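Local structure of exoribonuclease II, mitochondrial (Candida glabrata, 6F3H) at residues Ser676-Phe681 against Ser734-Ala739; Tyr693-Val696 against Arg701-Pro704; Val696-Pro699 against Pro704-Ile707. The protein acts as the 3'-to-5' exoribonuclease of the mitochondrial RNA-degrading complex mtEXO, in which nuclease and helicase components are tightly coupled. The protein carries 1 engineered substitution. All coordinates share one frame; numbering follows the deposited sequence.

Contact 1: residues Ser676-Phe681 against Ser734-Ala739; sequences SFYSPF and SFQARA. With nucleotides of chain C.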
loop_
_atom_site.group_PDB
_atom_site.type_symbol
_atom_site.label_atom_id
_atom_site.label_comp_id
_atom_site.label_asym_id
_atom_site.label_seq_id
_atom_site.Cartn_x
_atom_site.Cartn_y
_atom_site.Cartn_z
ATOM N N SER A 676 1.599 9.393 -1.512
ATOM C CA SER A 676 0.327 9.736 -2.110
ATOM C C SER A 676 -0.775 8.938 -1.433
ATOM O O SER A 676 -0.548 7.863 -0.874
ATOM C CB SER A 676 0.366 9.505 -3.627
ATOM O OG SER A 676 -0.179 8.253 -4.015
ATOM N N PHE A 677 -1.969 9.505 -1.444
ATOM C CA PHE A 677 -3.090 8.914 -0.744
ATOM C C PHE A 677 -4.361 9.163 -1.525
ATOM O O PHE A 677 -4.475 10.159 -2.236
ATOM C CB PHE A 677 -3.230 9.476 0.690
ATOM C CG PHE A 677 -3.422 10.979 0.761
ATOM C CD1 PHE A 677 -2.327 11.842 0.735
ATOM C CD2 PHE A 677 -4.698 11.531 0.850
ATOM C CE1 PHE A 677 -2.507 13.225 0.802
ATOM C CE2 PHE A 677 -4.881 12.915 0.916
ATOM C CZ PHE A 677 -3.789 13.761 0.885
ATOM N N TYR A 678 -5.312 8.251 -1.372
ATOM C CA TYR A 678 -6.634 8.386 -1.958
ATOM C C TYR A 678 -7.513 9.294 -1.108
ATOM O O TYR A 678 -7.359 9.392 0.111
ATOM C CB TYR A 678 -7.283 7.011 -2.144
ATOM C CG TYR A 678 -6.566 6.163 -3.196
ATOM C CD1 TYR A 678 -6.617 6.512 -4.540
ATOM C CD2 TYR A 678 -5.821 5.039 -2.852
ATOM C CE1 TYR A 678 -5.956 5.768 -5.519
ATOM C CE2 TYR A 678 -5.160 4.279 -3.834
ATOM C CZ TYR A 678 -5.239 4.654 -5.168
ATOM O OH TYR A 678 -4.614 3.949 -6.180
ATOM N N SER A 679 -8.418 9.991 -1.778
ATOM C CA SER A 679 -9.247 11.016 -1.178
ATOM C C SER A 679 -10.609 11.001 -1.834
ATOM O O SER A 679 -10.706 10.817 -3.051
ATOM C CB SER A 679 -8.640 12.404 -1.372
ATOM O OG SER A 679 -9.613 13.397 -1.167
ATOM N N PRO A 680 -11.664 11.292 -1.080
ATOM C CA PRO A 680 -13.000 11.371 -1.674
ATOM C C PRO A 680 -13.318 12.721 -2.283
ATOM O O PRO A 680 -14.417 12.887 -2.820
ATOM C CB PRO A 680 -13.918 11.112 -0.475
ATOM C CG PRO A 680 -13.027 11.203 0.756
ATOM C CD PRO A 680 -11.682 11.670 0.333
ATOM N N PHE A 681 -12.390 13.665 -2.258
ATOM C CA PHE A 681 -12.632 14.944 -2.892
ATOM C C PHE A 681 -11.329 15.453 -3.467
ATOM O O PHE A 681 -10.249 15.085 -2.992
ATOM C CB PHE A 681 -13.222 15.952 -1.906
ATOM C CG PHE A 681 -12.593 15.900 -0.571
ATOM C CD1 PHE A 681 -11.363 16.493 -0.357
ATOM C CD2 PHE A 681 -13.230 15.245 0.483
ATOM C CE1 PHE A 681 -10.771 16.442 0.893
ATOM C CE2 PHE A 681 -12.649 15.187 1.735
ATOM C CZ PHE A 681 -11.415 15.788 1.943
ATOM N N SER A 734 -11.501 2.036 3.124
ATOM C CA SER A 734 -11.250 0.625 2.875
ATOM C C SER A 734 -10.094 0.454 1.903
ATOM O O SER A 734 -9.221 -0.400 2.097
ATOM C CB SER A 734 -12.504 -0.037 2.303
ATOM O OG SER A 734 -13.673 0.427 2.958
ATOM N N PHE A 735 -10.044 1.307 0.885
ATOM C CA PHE A 735 -9.019 1.203 -0.146
ATOM C C PHE A 735 -7.656 1.593 0.376
ATOM O O PHE A 735 -6.660 0.904 0.130
ATOM C CB PHE A 735 -9.359 2.112 -1.309
ATOM C CG PHE A 735 -10.554 1.690 -2.079
ATOM C CD1 PHE A 735 -11.106 0.436 -1.905
ATOM C CD2 PHE A 735 -11.098 2.533 -3.030
ATOM C CE1 PHE A 735 -12.207 0.040 -2.645
ATOM C CE2 PHE A 735 -12.191 2.148 -3.780
ATOM C CZ PHE A 735 -12.750 0.904 -3.591
ATOM N N GLN A 736 -7.583 2.736 1.045
ATOM C CA GLN A 736 -6.299 3.171 1.554
ATOM C C GLN A 736 -5.722 2.136 2.499
ATOM O O GLN A 736 -4.525 1.844 2.448
ATOM C CB GLN A 736 -6.445 4.505 2.248
ATOM C CG GLN A 736 -5.140 5.015 2.695
ATOM C CD GLN A 736 -4.332 5.571 1.557
ATOM O OE1 GLN A 736 -4.576 6.690 1.137
ATOM N NE2 GLN A 736 -3.328 4.824 1.086
ATOM N N ALA A 737 -6.567 1.540 3.341
ATOM C CA ALA A 737 -6.124 0.433 4.177
ATOM C C ALA A 737 -5.446 -0.636 3.336
ATOM O O ALA A 737 -4.264 -0.938 3.525
ATOM C CB ALA A 737 -7.312 -0.149 4.932
ATOM N N ARG A 738 -6.171 -1.181 2.356
ATOM C CA ARG A 738 -5.614 -2.268 1.562
ATOM C C ARG A 738 -4.433 -1.805 0.749
ATOM O O ARG A 738 -3.550 -2.601 0.434
ATOM C CB ARG A 738 -6.657 -2.842 0.633
ATOM C CG ARG A 738 -7.624 -3.677 1.353
ATOM C CD ARG A 738 -7.002 -5.016 1.550
ATOM N NE ARG A 738 -6.359 -5.442 0.318
ATOM C CZ ARG A 738 -5.590 -6.517 0.217
ATOM N NH1 ARG A 738 -5.062 -6.829 -0.959
ATOM N NH2 ARG A 738 -5.347 -7.267 1.294
ATOM N N ALA A 739 -4.404 -0.532 0.388
ATOM C CA ALA A 739 -3.249 -0.028 -0.328
ATOM C C ALA A 739 -2.024 -0.102 0.547
ATOM O O ALA A 739 -0.974 -0.558 0.111
ATOM C CB ALA A 739 -3.488 1.413 -0.762
ATOM P P A C 3 2.371 8.399 -6.793
ATOM O OP1 A C 3 0.933 8.761 -6.689
ATOM O OP2 A C 3 2.836 7.127 -6.240
ATOM O "O5'" A C 3 2.844 8.427 -8.315
ATOM C "C5'" A C 3 2.549 9.533 -9.149
ATOM C "C4'" A C 3 3.015 9.312 -10.567
ATOM O "O4'" A C 3 4.466 9.316 -10.617
ATOM C "C3'" A C 3 2.614 7.987 -11.206
ATOM O "O3'" A C 3 1.298 8.004 -11.720
ATOM C "C2'" A C 3 3.695 7.783 -12.256
ATOM O "O2'" A C 3 3.465 8.570 -13.401
ATOM C "C1'" A C 3 4.913 8.343 -11.528
ATOM N N9 A C 3 5.506 7.281 -10.735
ATOM C C8 A C 3 5.228 6.931 -9.447
ATOM N N7 A C 3 5.911 5.900 -9.049
ATOM C C5 A C 3 6.643 5.574 -10.163
ATOM C C6 A C 3 7.562 4.572 -10.383
ATOM N N6 A C 3 7.898 3.692 -9.444
ATOM N N1 A C 3 8.111 4.523 -11.619
ATOM C C2 A C 3 7.755 5.430 -12.551
ATOM N N3 A C 3 6.892 6.430 -12.458
ATOM C C4 A C 3 6.389 6.409 -11.224
#

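Contact 2: residues Tyr693-Val696 against Arg701-Pro704; sequences YLTV and RRGP. With nucleotides of chain C.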
loop_
_atom_site.group_PDB
_atom_site.type_symbol
_atom_site.label_atom_id
_atom_site.label_comp_id
_atom_site.label_asym_id
_atom_site.label_seq_id
_atom_site.Cartn_x
_atom_site.Cartn_y
_atom_site.Cartn_z
ATOM N N TYR A 693 -6.157 14.725 -9.538
ATOM C CA TYR A 693 -5.760 13.520 -10.272
ATOM C C TYR A 693 -6.713 12.401 -9.898
ATOM O O TYR A 693 -6.829 12.074 -8.717
ATOM C CB TYR A 693 -4.327 13.138 -9.925
ATOM C CG TYR A 693 -3.714 12.050 -10.764
ATOM C CD1 TYR A 693 -3.181 12.340 -12.013
ATOM C CD2 TYR A 693 -3.580 10.753 -10.281
ATOM C CE1 TYR A 693 -2.590 11.363 -12.783
ATOM C CE2 TYR A 693 -2.979 9.766 -11.042
ATOM C CZ TYR A 693 -2.484 10.079 -12.297
ATOM O OH TYR A 693 -1.882 9.113 -13.076
ATOM N N LEU A 694 -7.392 11.817 -10.877
ATOM C CA LEU A 694 -8.410 10.808 -10.613
ATOM C C LEU A 694 -8.161 9.628 -11.533
ATOM O O LEU A 694 -8.252 9.771 -12.753
ATOM C CB LEU A 694 -9.809 11.389 -10.830
ATOM C CG LEU A 694 -11.013 10.487 -10.554
ATOM C CD1 LEU A 694 -11.993 11.213 -9.673
ATOM C CD2 LEU A 694 -11.716 10.057 -11.829
ATOM N N THR A 695 -7.856 8.468 -10.959
ATOM C CA THR A 695 -7.323 7.357 -11.737
ATOM C C THR A 695 -8.463 6.529 -12.304
ATOM O O THR A 695 -9.317 6.048 -11.558
ATOM C CB THR A 695 -6.395 6.473 -10.897
ATOM O OG1 THR A 695 -7.139 5.863 -9.841
ATOM C CG2 THR A 695 -5.266 7.282 -10.312
ATOM N N VAL A 696 -8.454 6.350 -13.625
ATOM C CA VAL A 696 -9.501 5.640 -14.352
ATOM C C VAL A 696 -8.898 4.618 -15.308
ATOM O O VAL A 696 -9.607 3.793 -15.895
ATOM C CB VAL A 696 -10.362 6.637 -15.122
ATOM C CG1 VAL A 696 -11.319 7.327 -14.195
ATOM C CG2 VAL A 696 -9.450 7.637 -15.754
ATOM N N ARG A 701 -7.762 -3.572 -11.696
ATOM C CA ARG A 701 -6.688 -3.837 -10.767
ATOM C C ARG A 701 -6.569 -2.753 -9.716
ATOM O O ARG A 701 -5.722 -2.877 -8.834
ATOM C CB ARG A 701 -5.361 -3.992 -11.522
ATOM C CG ARG A 701 -4.858 -2.717 -12.157
ATOM C CD ARG A 701 -3.480 -2.926 -12.765
ATOM N NE ARG A 701 -2.987 -1.732 -13.449
ATOM C CZ ARG A 701 -2.269 -0.775 -12.871
ATOM N NH1 ARG A 701 -1.954 -0.862 -11.594
ATOM N NH2 ARG A 701 -1.868 0.277 -13.564
ATOM N N ARG A 702 -7.390 -1.708 -9.785
ATOM C CA ARG A 702 -7.502 -0.673 -8.767
ATOM C C ARG A 702 -8.975 -0.389 -8.532
ATOM O O ARG A 702 -9.679 0.024 -9.453
ATOM C CB ARG A 702 -6.797 0.611 -9.185
ATOM C CG ARG A 702 -5.331 0.507 -9.368
ATOM C CD ARG A 702 -4.755 1.895 -9.316
ATOM N NE ARG A 702 -5.108 2.620 -10.521
ATOM C CZ ARG A 702 -4.232 3.156 -11.357
ATOM N NH1 ARG A 702 -2.934 3.066 -11.101
ATOM N NH2 ARG A 702 -4.659 3.811 -12.430
ATOM N N GLY A 703 -9.427 -0.570 -7.283
ATOM C CA GLY A 703 -10.766 -0.244 -6.854
ATOM C C GLY A 703 -11.172 1.206 -7.038
ATOM O O GLY A 703 -12.315 1.465 -7.430
ATOM N N PRO A 704 -10.293 2.170 -6.746
ATOM C CA PRO A 704 -10.643 3.562 -7.082
ATOM C C PRO A 704 -11.034 3.734 -8.539
ATOM O O PRO A 704 -12.067 4.347 -8.832
ATOM C CB PRO A 704 -9.371 4.335 -6.756
ATOM C CG PRO A 704 -8.553 3.460 -5.964
ATOM C CD PRO A 704 -8.999 2.066 -6.081
ATOM P P C C 6 -2.148 -2.097 -17.024
ATOM O OP1 C C 6 -3.053 -2.657 -18.036
ATOM O OP2 C C 6 -2.636 -1.169 -15.990
ATOM O "O5'" C C 6 -1.483 -3.367 -16.371
ATOM C "C5'" C C 6 -0.732 -4.255 -17.183
ATOM C "C4'" C C 6 0.048 -5.255 -16.363
ATOM O "O4'" C C 6 1.155 -4.620 -15.669
ATOM C "C3'" C C 6 -0.691 -5.954 -15.245
ATOM O "O3'" C C 6 -1.581 -6.955 -15.691
ATOM C "C2'" C C 6 0.459 -6.515 -14.451
ATOM O "O2'" C C 6 1.040 -7.560 -15.197
ATOM C "C1'" C C 6 1.436 -5.342 -14.494
ATOM N N1 C C 6 1.309 -4.468 -13.294
ATOM C C2 C C 6 2.018 -4.841 -12.126
ATOM O O2 C C 6 2.734 -5.843 -12.141
ATOM N N3 C C 6 1.965 -4.142 -10.975
ATOM C C4 C C 6 1.205 -3.070 -10.948
ATOM N N4 C C 6 1.189 -2.400 -9.791
ATOM C C5 C C 6 0.465 -2.650 -12.105
ATOM C C6 C C 6 0.528 -3.361 -13.237
ATOM P P A C 5 -1.247 3.236 -15.315
ATOM O OP1 A C 5 -2.576 3.414 -15.941
ATOM O OP2 A C 5 -1.153 3.153 -13.830
ATOM O "O5'" A C 5 -0.649 1.893 -15.897
ATOM C "C5'" A C 5 -0.532 1.739 -17.296
ATOM C "C4'" A C 5 0.386 0.611 -17.670
ATOM O "O4'" A C 5 1.731 0.893 -17.215
ATOM C "C3'" A C 5 0.068 -0.747 -17.073
ATOM O "O3'" A C 5 -0.935 -1.424 -17.795
ATOM C "C2'" A C 5 1.412 -1.443 -17.139
ATOM O "O2'" A C 5 1.684 -1.864 -18.468
ATOM C "C1'" A C 5 2.347 -0.293 -16.789
ATOM N N9 A C 5 2.486 -0.202 -15.344
ATOM C C8 A C 5 1.784 0.561 -14.444
ATOM N N7 A C 5 2.135 0.361 -13.198
ATOM C C5 A C 5 3.111 -0.610 -13.322
ATOM C C6 A C 5 3.901 -1.259 -12.373
ATOM N N6 A C 5 3.815 -1.018 -11.059
ATOM N N1 A C 5 4.783 -2.175 -12.848
ATOM C C2 A C 5 4.861 -2.410 -14.170
ATOM N N3 A C 5 4.176 -1.860 -15.170
ATOM C C4 A C 5 3.324 -0.972 -14.643
ATOM P P U C 4 0.416 6.672 -11.732
ATOM O OP1 U C 4 -0.996 7.010 -12.000
ATOM O OP2 U C 4 0.761 5.771 -10.618
ATOM O "O5'" U C 4 0.936 5.985 -13.040
ATOM C "C5'" U C 4 0.998 6.732 -14.228
ATOM C "C4'" U C 4 1.576 5.880 -15.290
ATOM O "O4'" U C 4 2.992 5.707 -15.038
ATOM C "C3'" U C 4 1.047 4.469 -15.302
ATOM O "O3'" U C 4 -0.238 4.348 -15.871
ATOM C "C2'" U C 4 2.151 3.723 -16.029
ATOM O "O2'" U C 4 2.093 3.972 -17.424
ATOM C "C1'" U C 4 3.392 4.421 -15.465
ATOM N N1 U C 4 3.949 3.678 -14.311
ATOM C C2 U C 4 4.882 2.710 -14.617
ATOM O O2 U C 4 5.254 2.486 -15.753
ATOM N N3 U C 4 5.380 2.022 -13.549
ATOM C C4 U C 4 5.028 2.204 -12.232
ATOM O O4 U C 4 5.578 1.494 -11.384
ATOM C C5 U C 4 4.044 3.222 -11.987
ATOM C C6 U C 4 3.547 3.909 -13.010
#

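Contact 3: residues Val696-Pro699 against Pro704-Ile707; sequences VTSP and PDLI. With nucleotides of chain C.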
loop_
_atom_site.group_PDB
_atom_site.type_symbol
_atom_site.label_atom_id
_atom_site.label_comp_id
_atom_site.label_asym_id
_atom_site.label_seq_id
_atom_site.Cartn_x
_atom_site.Cartn_y
_atom_site.Cartn_z
ATOM N N VAL A 696 -8.454 6.350 -13.625
ATOM C CA VAL A 696 -9.501 5.640 -14.352
ATOM C C VAL A 696 -8.898 4.618 -15.308
ATOM O O VAL A 696 -9.607 3.793 -15.895
ATOM C CB VAL A 696 -10.362 6.637 -15.122
ATOM C CG1 VAL A 696 -11.319 7.327 -14.195
ATOM C CG2 VAL A 696 -9.450 7.637 -15.754
ATOM N N THR A 697 -7.588 4.686 -15.493
ATOM C CA THR A 697 -6.919 3.888 -16.499
ATOM C C THR A 697 -6.794 2.419 -16.145
ATOM O O THR A 697 -6.441 1.630 -17.025
ATOM C CB THR A 697 -5.534 4.457 -16.711
ATOM O OG1 THR A 697 -4.836 4.470 -15.461
ATOM C CG2 THR A 697 -5.648 5.865 -17.212
ATOM N N SER A 698 -7.035 2.023 -14.897
ATOM C CA SER A 698 -6.826 0.634 -14.478
ATOM C C SER A 698 -7.987 0.114 -13.652
ATOM O O SER A 698 -7.823 -0.278 -12.503
ATOM C CB SER A 698 -5.534 0.526 -13.684
ATOM O OG SER A 698 -4.597 1.397 -14.230
ATOM N N PRO A 699 -9.176 0.040 -14.233
ATOM C CA PRO A 699 -10.342 -0.397 -13.461
ATOM C C PRO A 699 -10.347 -1.879 -13.082
ATOM O O PRO A 699 -11.233 -2.274 -12.321
ATOM C CB PRO A 699 -11.515 -0.054 -14.384
ATOM C CG PRO A 699 -10.942 -0.101 -15.750
ATOM C CD PRO A 699 -9.520 0.348 -15.630
ATOM N N PRO A 704 -10.293 2.170 -6.746
ATOM C CA PRO A 704 -10.643 3.562 -7.082
ATOM C C PRO A 704 -11.034 3.734 -8.539
ATOM O O PRO A 704 -12.067 4.347 -8.832
ATOM C CB PRO A 704 -9.371 4.335 -6.756
ATOM C CG PRO A 704 -8.553 3.460 -5.964
ATOM C CD PRO A 704 -8.999 2.066 -6.081
ATOM N N ASP A 705 -10.235 3.204 -9.470
ATOM C CA ASP A 705 -10.605 3.319 -10.871
ATOM C C ASP A 705 -11.926 2.621 -11.111
ATOM O O ASP A 705 -12.831 3.181 -11.727
ATOM C CB ASP A 705 -9.518 2.745 -11.780
ATOM C CG ASP A 705 -8.181 3.328 -11.492
ATOM O OD1 ASP A 705 -7.879 3.481 -10.307
ATOM O OD2 ASP A 705 -7.428 3.633 -12.430
ATOM N N LEU A 706 -12.080 1.426 -10.562
ATOM C CA LEU A 706 -13.288 0.654 -10.803
ATOM C C LEU A 706 -14.530 1.401 -10.351
ATOM O O LEU A 706 -15.587 1.290 -10.972
ATOM C CB LEU A 706 -13.186 -0.687 -10.101
ATOM C CG LEU A 706 -14.443 -1.518 -10.288
ATOM C CD1 LEU A 706 -14.595 -1.903 -11.750
ATOM C CD2 LEU A 706 -14.390 -2.767 -9.451
ATOM N N ILE A 707 -14.432 2.154 -9.265
ATOM C CA ILE A 707 -15.587 2.907 -8.779
ATOM C C ILE A 707 -15.853 4.131 -9.638
ATOM O O ILE A 707 -17.010 4.469 -9.922
ATOM C CB ILE A 707 -15.365 3.294 -7.317
ATOM C CG1 ILE A 707 -15.818 2.140 -6.442
ATOM C CG2 ILE A 707 -16.058 4.588 -6.995
ATOM C CD1 ILE A 707 -15.858 2.487 -5.002
ATOM P P A C 5 -1.247 3.236 -15.315
ATOM O OP1 A C 5 -2.576 3.414 -15.941
ATOM O OP2 A C 5 -1.153 3.153 -13.830
ATOM O "O5'" A C 5 -0.649 1.893 -15.897
ATOM C "C5'" A C 5 -0.532 1.739 -17.296
ATOM C "C4'" A C 5 0.386 0.611 -17.670
ATOM O "O4'" A C 5 1.731 0.893 -17.215
ATOM C "C3'" A C 5 0.068 -0.747 -17.073
ATOM O "O3'" A C 5 -0.935 -1.424 -17.795
ATOM C "C2'" A C 5 1.412 -1.443 -17.139
ATOM O "O2'" A C 5 1.684 -1.864 -18.468
ATOM C "C1'" A C 5 2.347 -0.293 -16.789
ATOM N N9 A C 5 2.486 -0.202 -15.344
ATOM C C8 A C 5 1.784 0.561 -14.444
ATOM N N7 A C 5 2.135 0.361 -13.198
ATOM C C5 A C 5 3.111 -0.610 -13.322
ATOM C C6 A C 5 3.901 -1.259 -12.373
ATOM N N6 A C 5 3.815 -1.018 -11.059
ATOM N N1 A C 5 4.783 -2.175 -12.848
ATOM C C2 A C 5 4.861 -2.410 -14.170
ATOM N N3 A C 5 4.176 -1.860 -15.170
ATOM C C4 A C 5 3.324 -0.972 -14.643
#

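Contact 1: residues Ser676-Phe681 against Ser734-Ala739
A helix side chain does the work of a strand neighbour here: the amide oxygen of Gln736, from helix 725-761, accepts a hydrogen bond from the backbone N-H of Tyr678 in strand 677-679. Tyr678 N and Gln736 OE1 are 3.0 Å apart, with an angle of 145° at the hydrogen, and the donor sits tilted 30° from the plane of the amide. Gln736 gets there by a bend, CG anti to the backbone N and the chain then folded at chi2 (76°), which brings the amide up to the strand. The same oxygen lies 3.1 Å from CB of Phe677, whose ring leads away from the helix toward Leu30 and Ala239. NE2 of Gln736 is weakly bonded to Asp740, one turn further along the helix. On its other edge the strand pairs through Phe677 and Ser679 with strand 632-634. Ser676 OG donates to OP1 of A3 of chain C at 2.9 Å, which brings segment 676-681 to the bound RNA. One buried amide oxygen thus satisfies a backbone N-H that faces a helix, and ties a short two-stranded sheet to that helix by a directed polar link.

Contact 2: residues Tyr693-Val696 against Arg701-Pro704
Thr695 and Arg702 meet through two turned side chains: Thr695 carries OG1 between its backbone N and carbonyl carbon (chi1 64°), and Arg702 is kinked at chi3 (-72°), so that the arginine passes the threonine at about a right angle. CB of Thr695 lies 3.5 Å from Arg702 NH2, and CG2 sits over one face of the guanidinium, toward its rim. Pro704 runs alongside the same threonine, its CB 4.1 Å from Thr695 OG1. The touch is one of van der Waals packing; the polar ends are taken up by Asp705, which receives a hydrogen bond from Thr695 OG1 and forms a salt bridge with Arg702 NH2. That leaves NH1 of Arg702 to donate to OP2 of A5 of chain C at 3.3 Å. Arg701, extended from CG to NE, reaches the next phosphate: its NE is 2.6 Å and its NH2 2.9 Å from OP2 of C6 of chain C, which lies at the guanidinium edge, while NH2 also makes a weak bond to OP2 of A5. C5 of the cytosine of nucleotide C6 of chain C sits over one face of the Arg701 guanidinium, toward its rim. From the other segment, Tyr693 OH donates to OP1 of U4 of chain C, and Asn616 bonds the same hydroxyl. Two adjacent arginines leading into a helix, Arg702 at its N-cap position, and a tyrosine thus hold three consecutive phosphates, an RNA-binding track consistent with the substrate channel of RNase II-family (RNB) domains.

Contact 3: residues Val696-Pro699 against Pro704-Ile707
The carboxylate of Asp705 reaches into the turn formed by Val696, Thr697 and Ser698. Its CG stands beside its own backbone N, anti to the carbonyl carbon (chi1 -53°), which directs OD2 off the first turn of helix 703-716 toward three successive backbone nitrogens. Of these, Ser698 N makes the hydrogen bond, at 3.0 Å from Asp705 OD2 with an angle of 155° at the hydrogen. The donor meets the oxygen on its anti side and lies 32° out of the carboxylate plane. Val696 N comes within 3.1 Å of Asp705 OD2 but at a poor angle, and gives its hydrogen bond to Asn616 instead. The carboxylate has other partners besides, Thr695 on OD1 and Arg702 on OD2.

Thr697 points away from the helix. It holds OG1 between its backbone N and carbonyl carbon, where it donates to OP1 of A5 of chain C at 2.5 Å; Asn616 adds a weak bond to Thr697 OG1. Asp705, by holding Ser698 N, probably helps fix the turn from which Thr697 reaches the phosphate. Pro699 closes the contact on its apolar side. Its CB lies 4.1 Å from Leu706 CA, and Leu706, with CG anti to its backbone N (chi1 178°), brings CD1 to 3.4 Å from Pro699 O, in front of the carbonyl oxygen.

Helix 603-625 packs against the turn, Val696 touching Cys619 and Thr697 touching Met612 and Thr615. Further along helix 703-716, His709 packs on both Val696 and Pro699, while Ile707 turns to Phe735 of helix 725-761.

Overall arrangement
Contacts 2 and 3 form one unit, their centres about 4 Å apart: they share Val696 and Pro704, and the hydrogen bond from Thr695 OG1 to Asp705 OD1, 2.5 Å long, joins them. Contact 1, its centre about 10 Å from that of contact 2, backs this unit through Pro704, whose CG packs 3.5 Å from Tyr678 CE1, and through Phe735 CZ, 3.8 Å from Ile707 CD1. Together the three follow the RNA, contact 1 at the phosphate of A3, contact 2 at those of U4, A5 and C6, and contact 3 at that of A5. Contact 3 comes nearest the metal site of Asp401 and Asp410, the side chain of Ser698 about 8 Å from the magnesium ion and that of Arg702 about 11 Å.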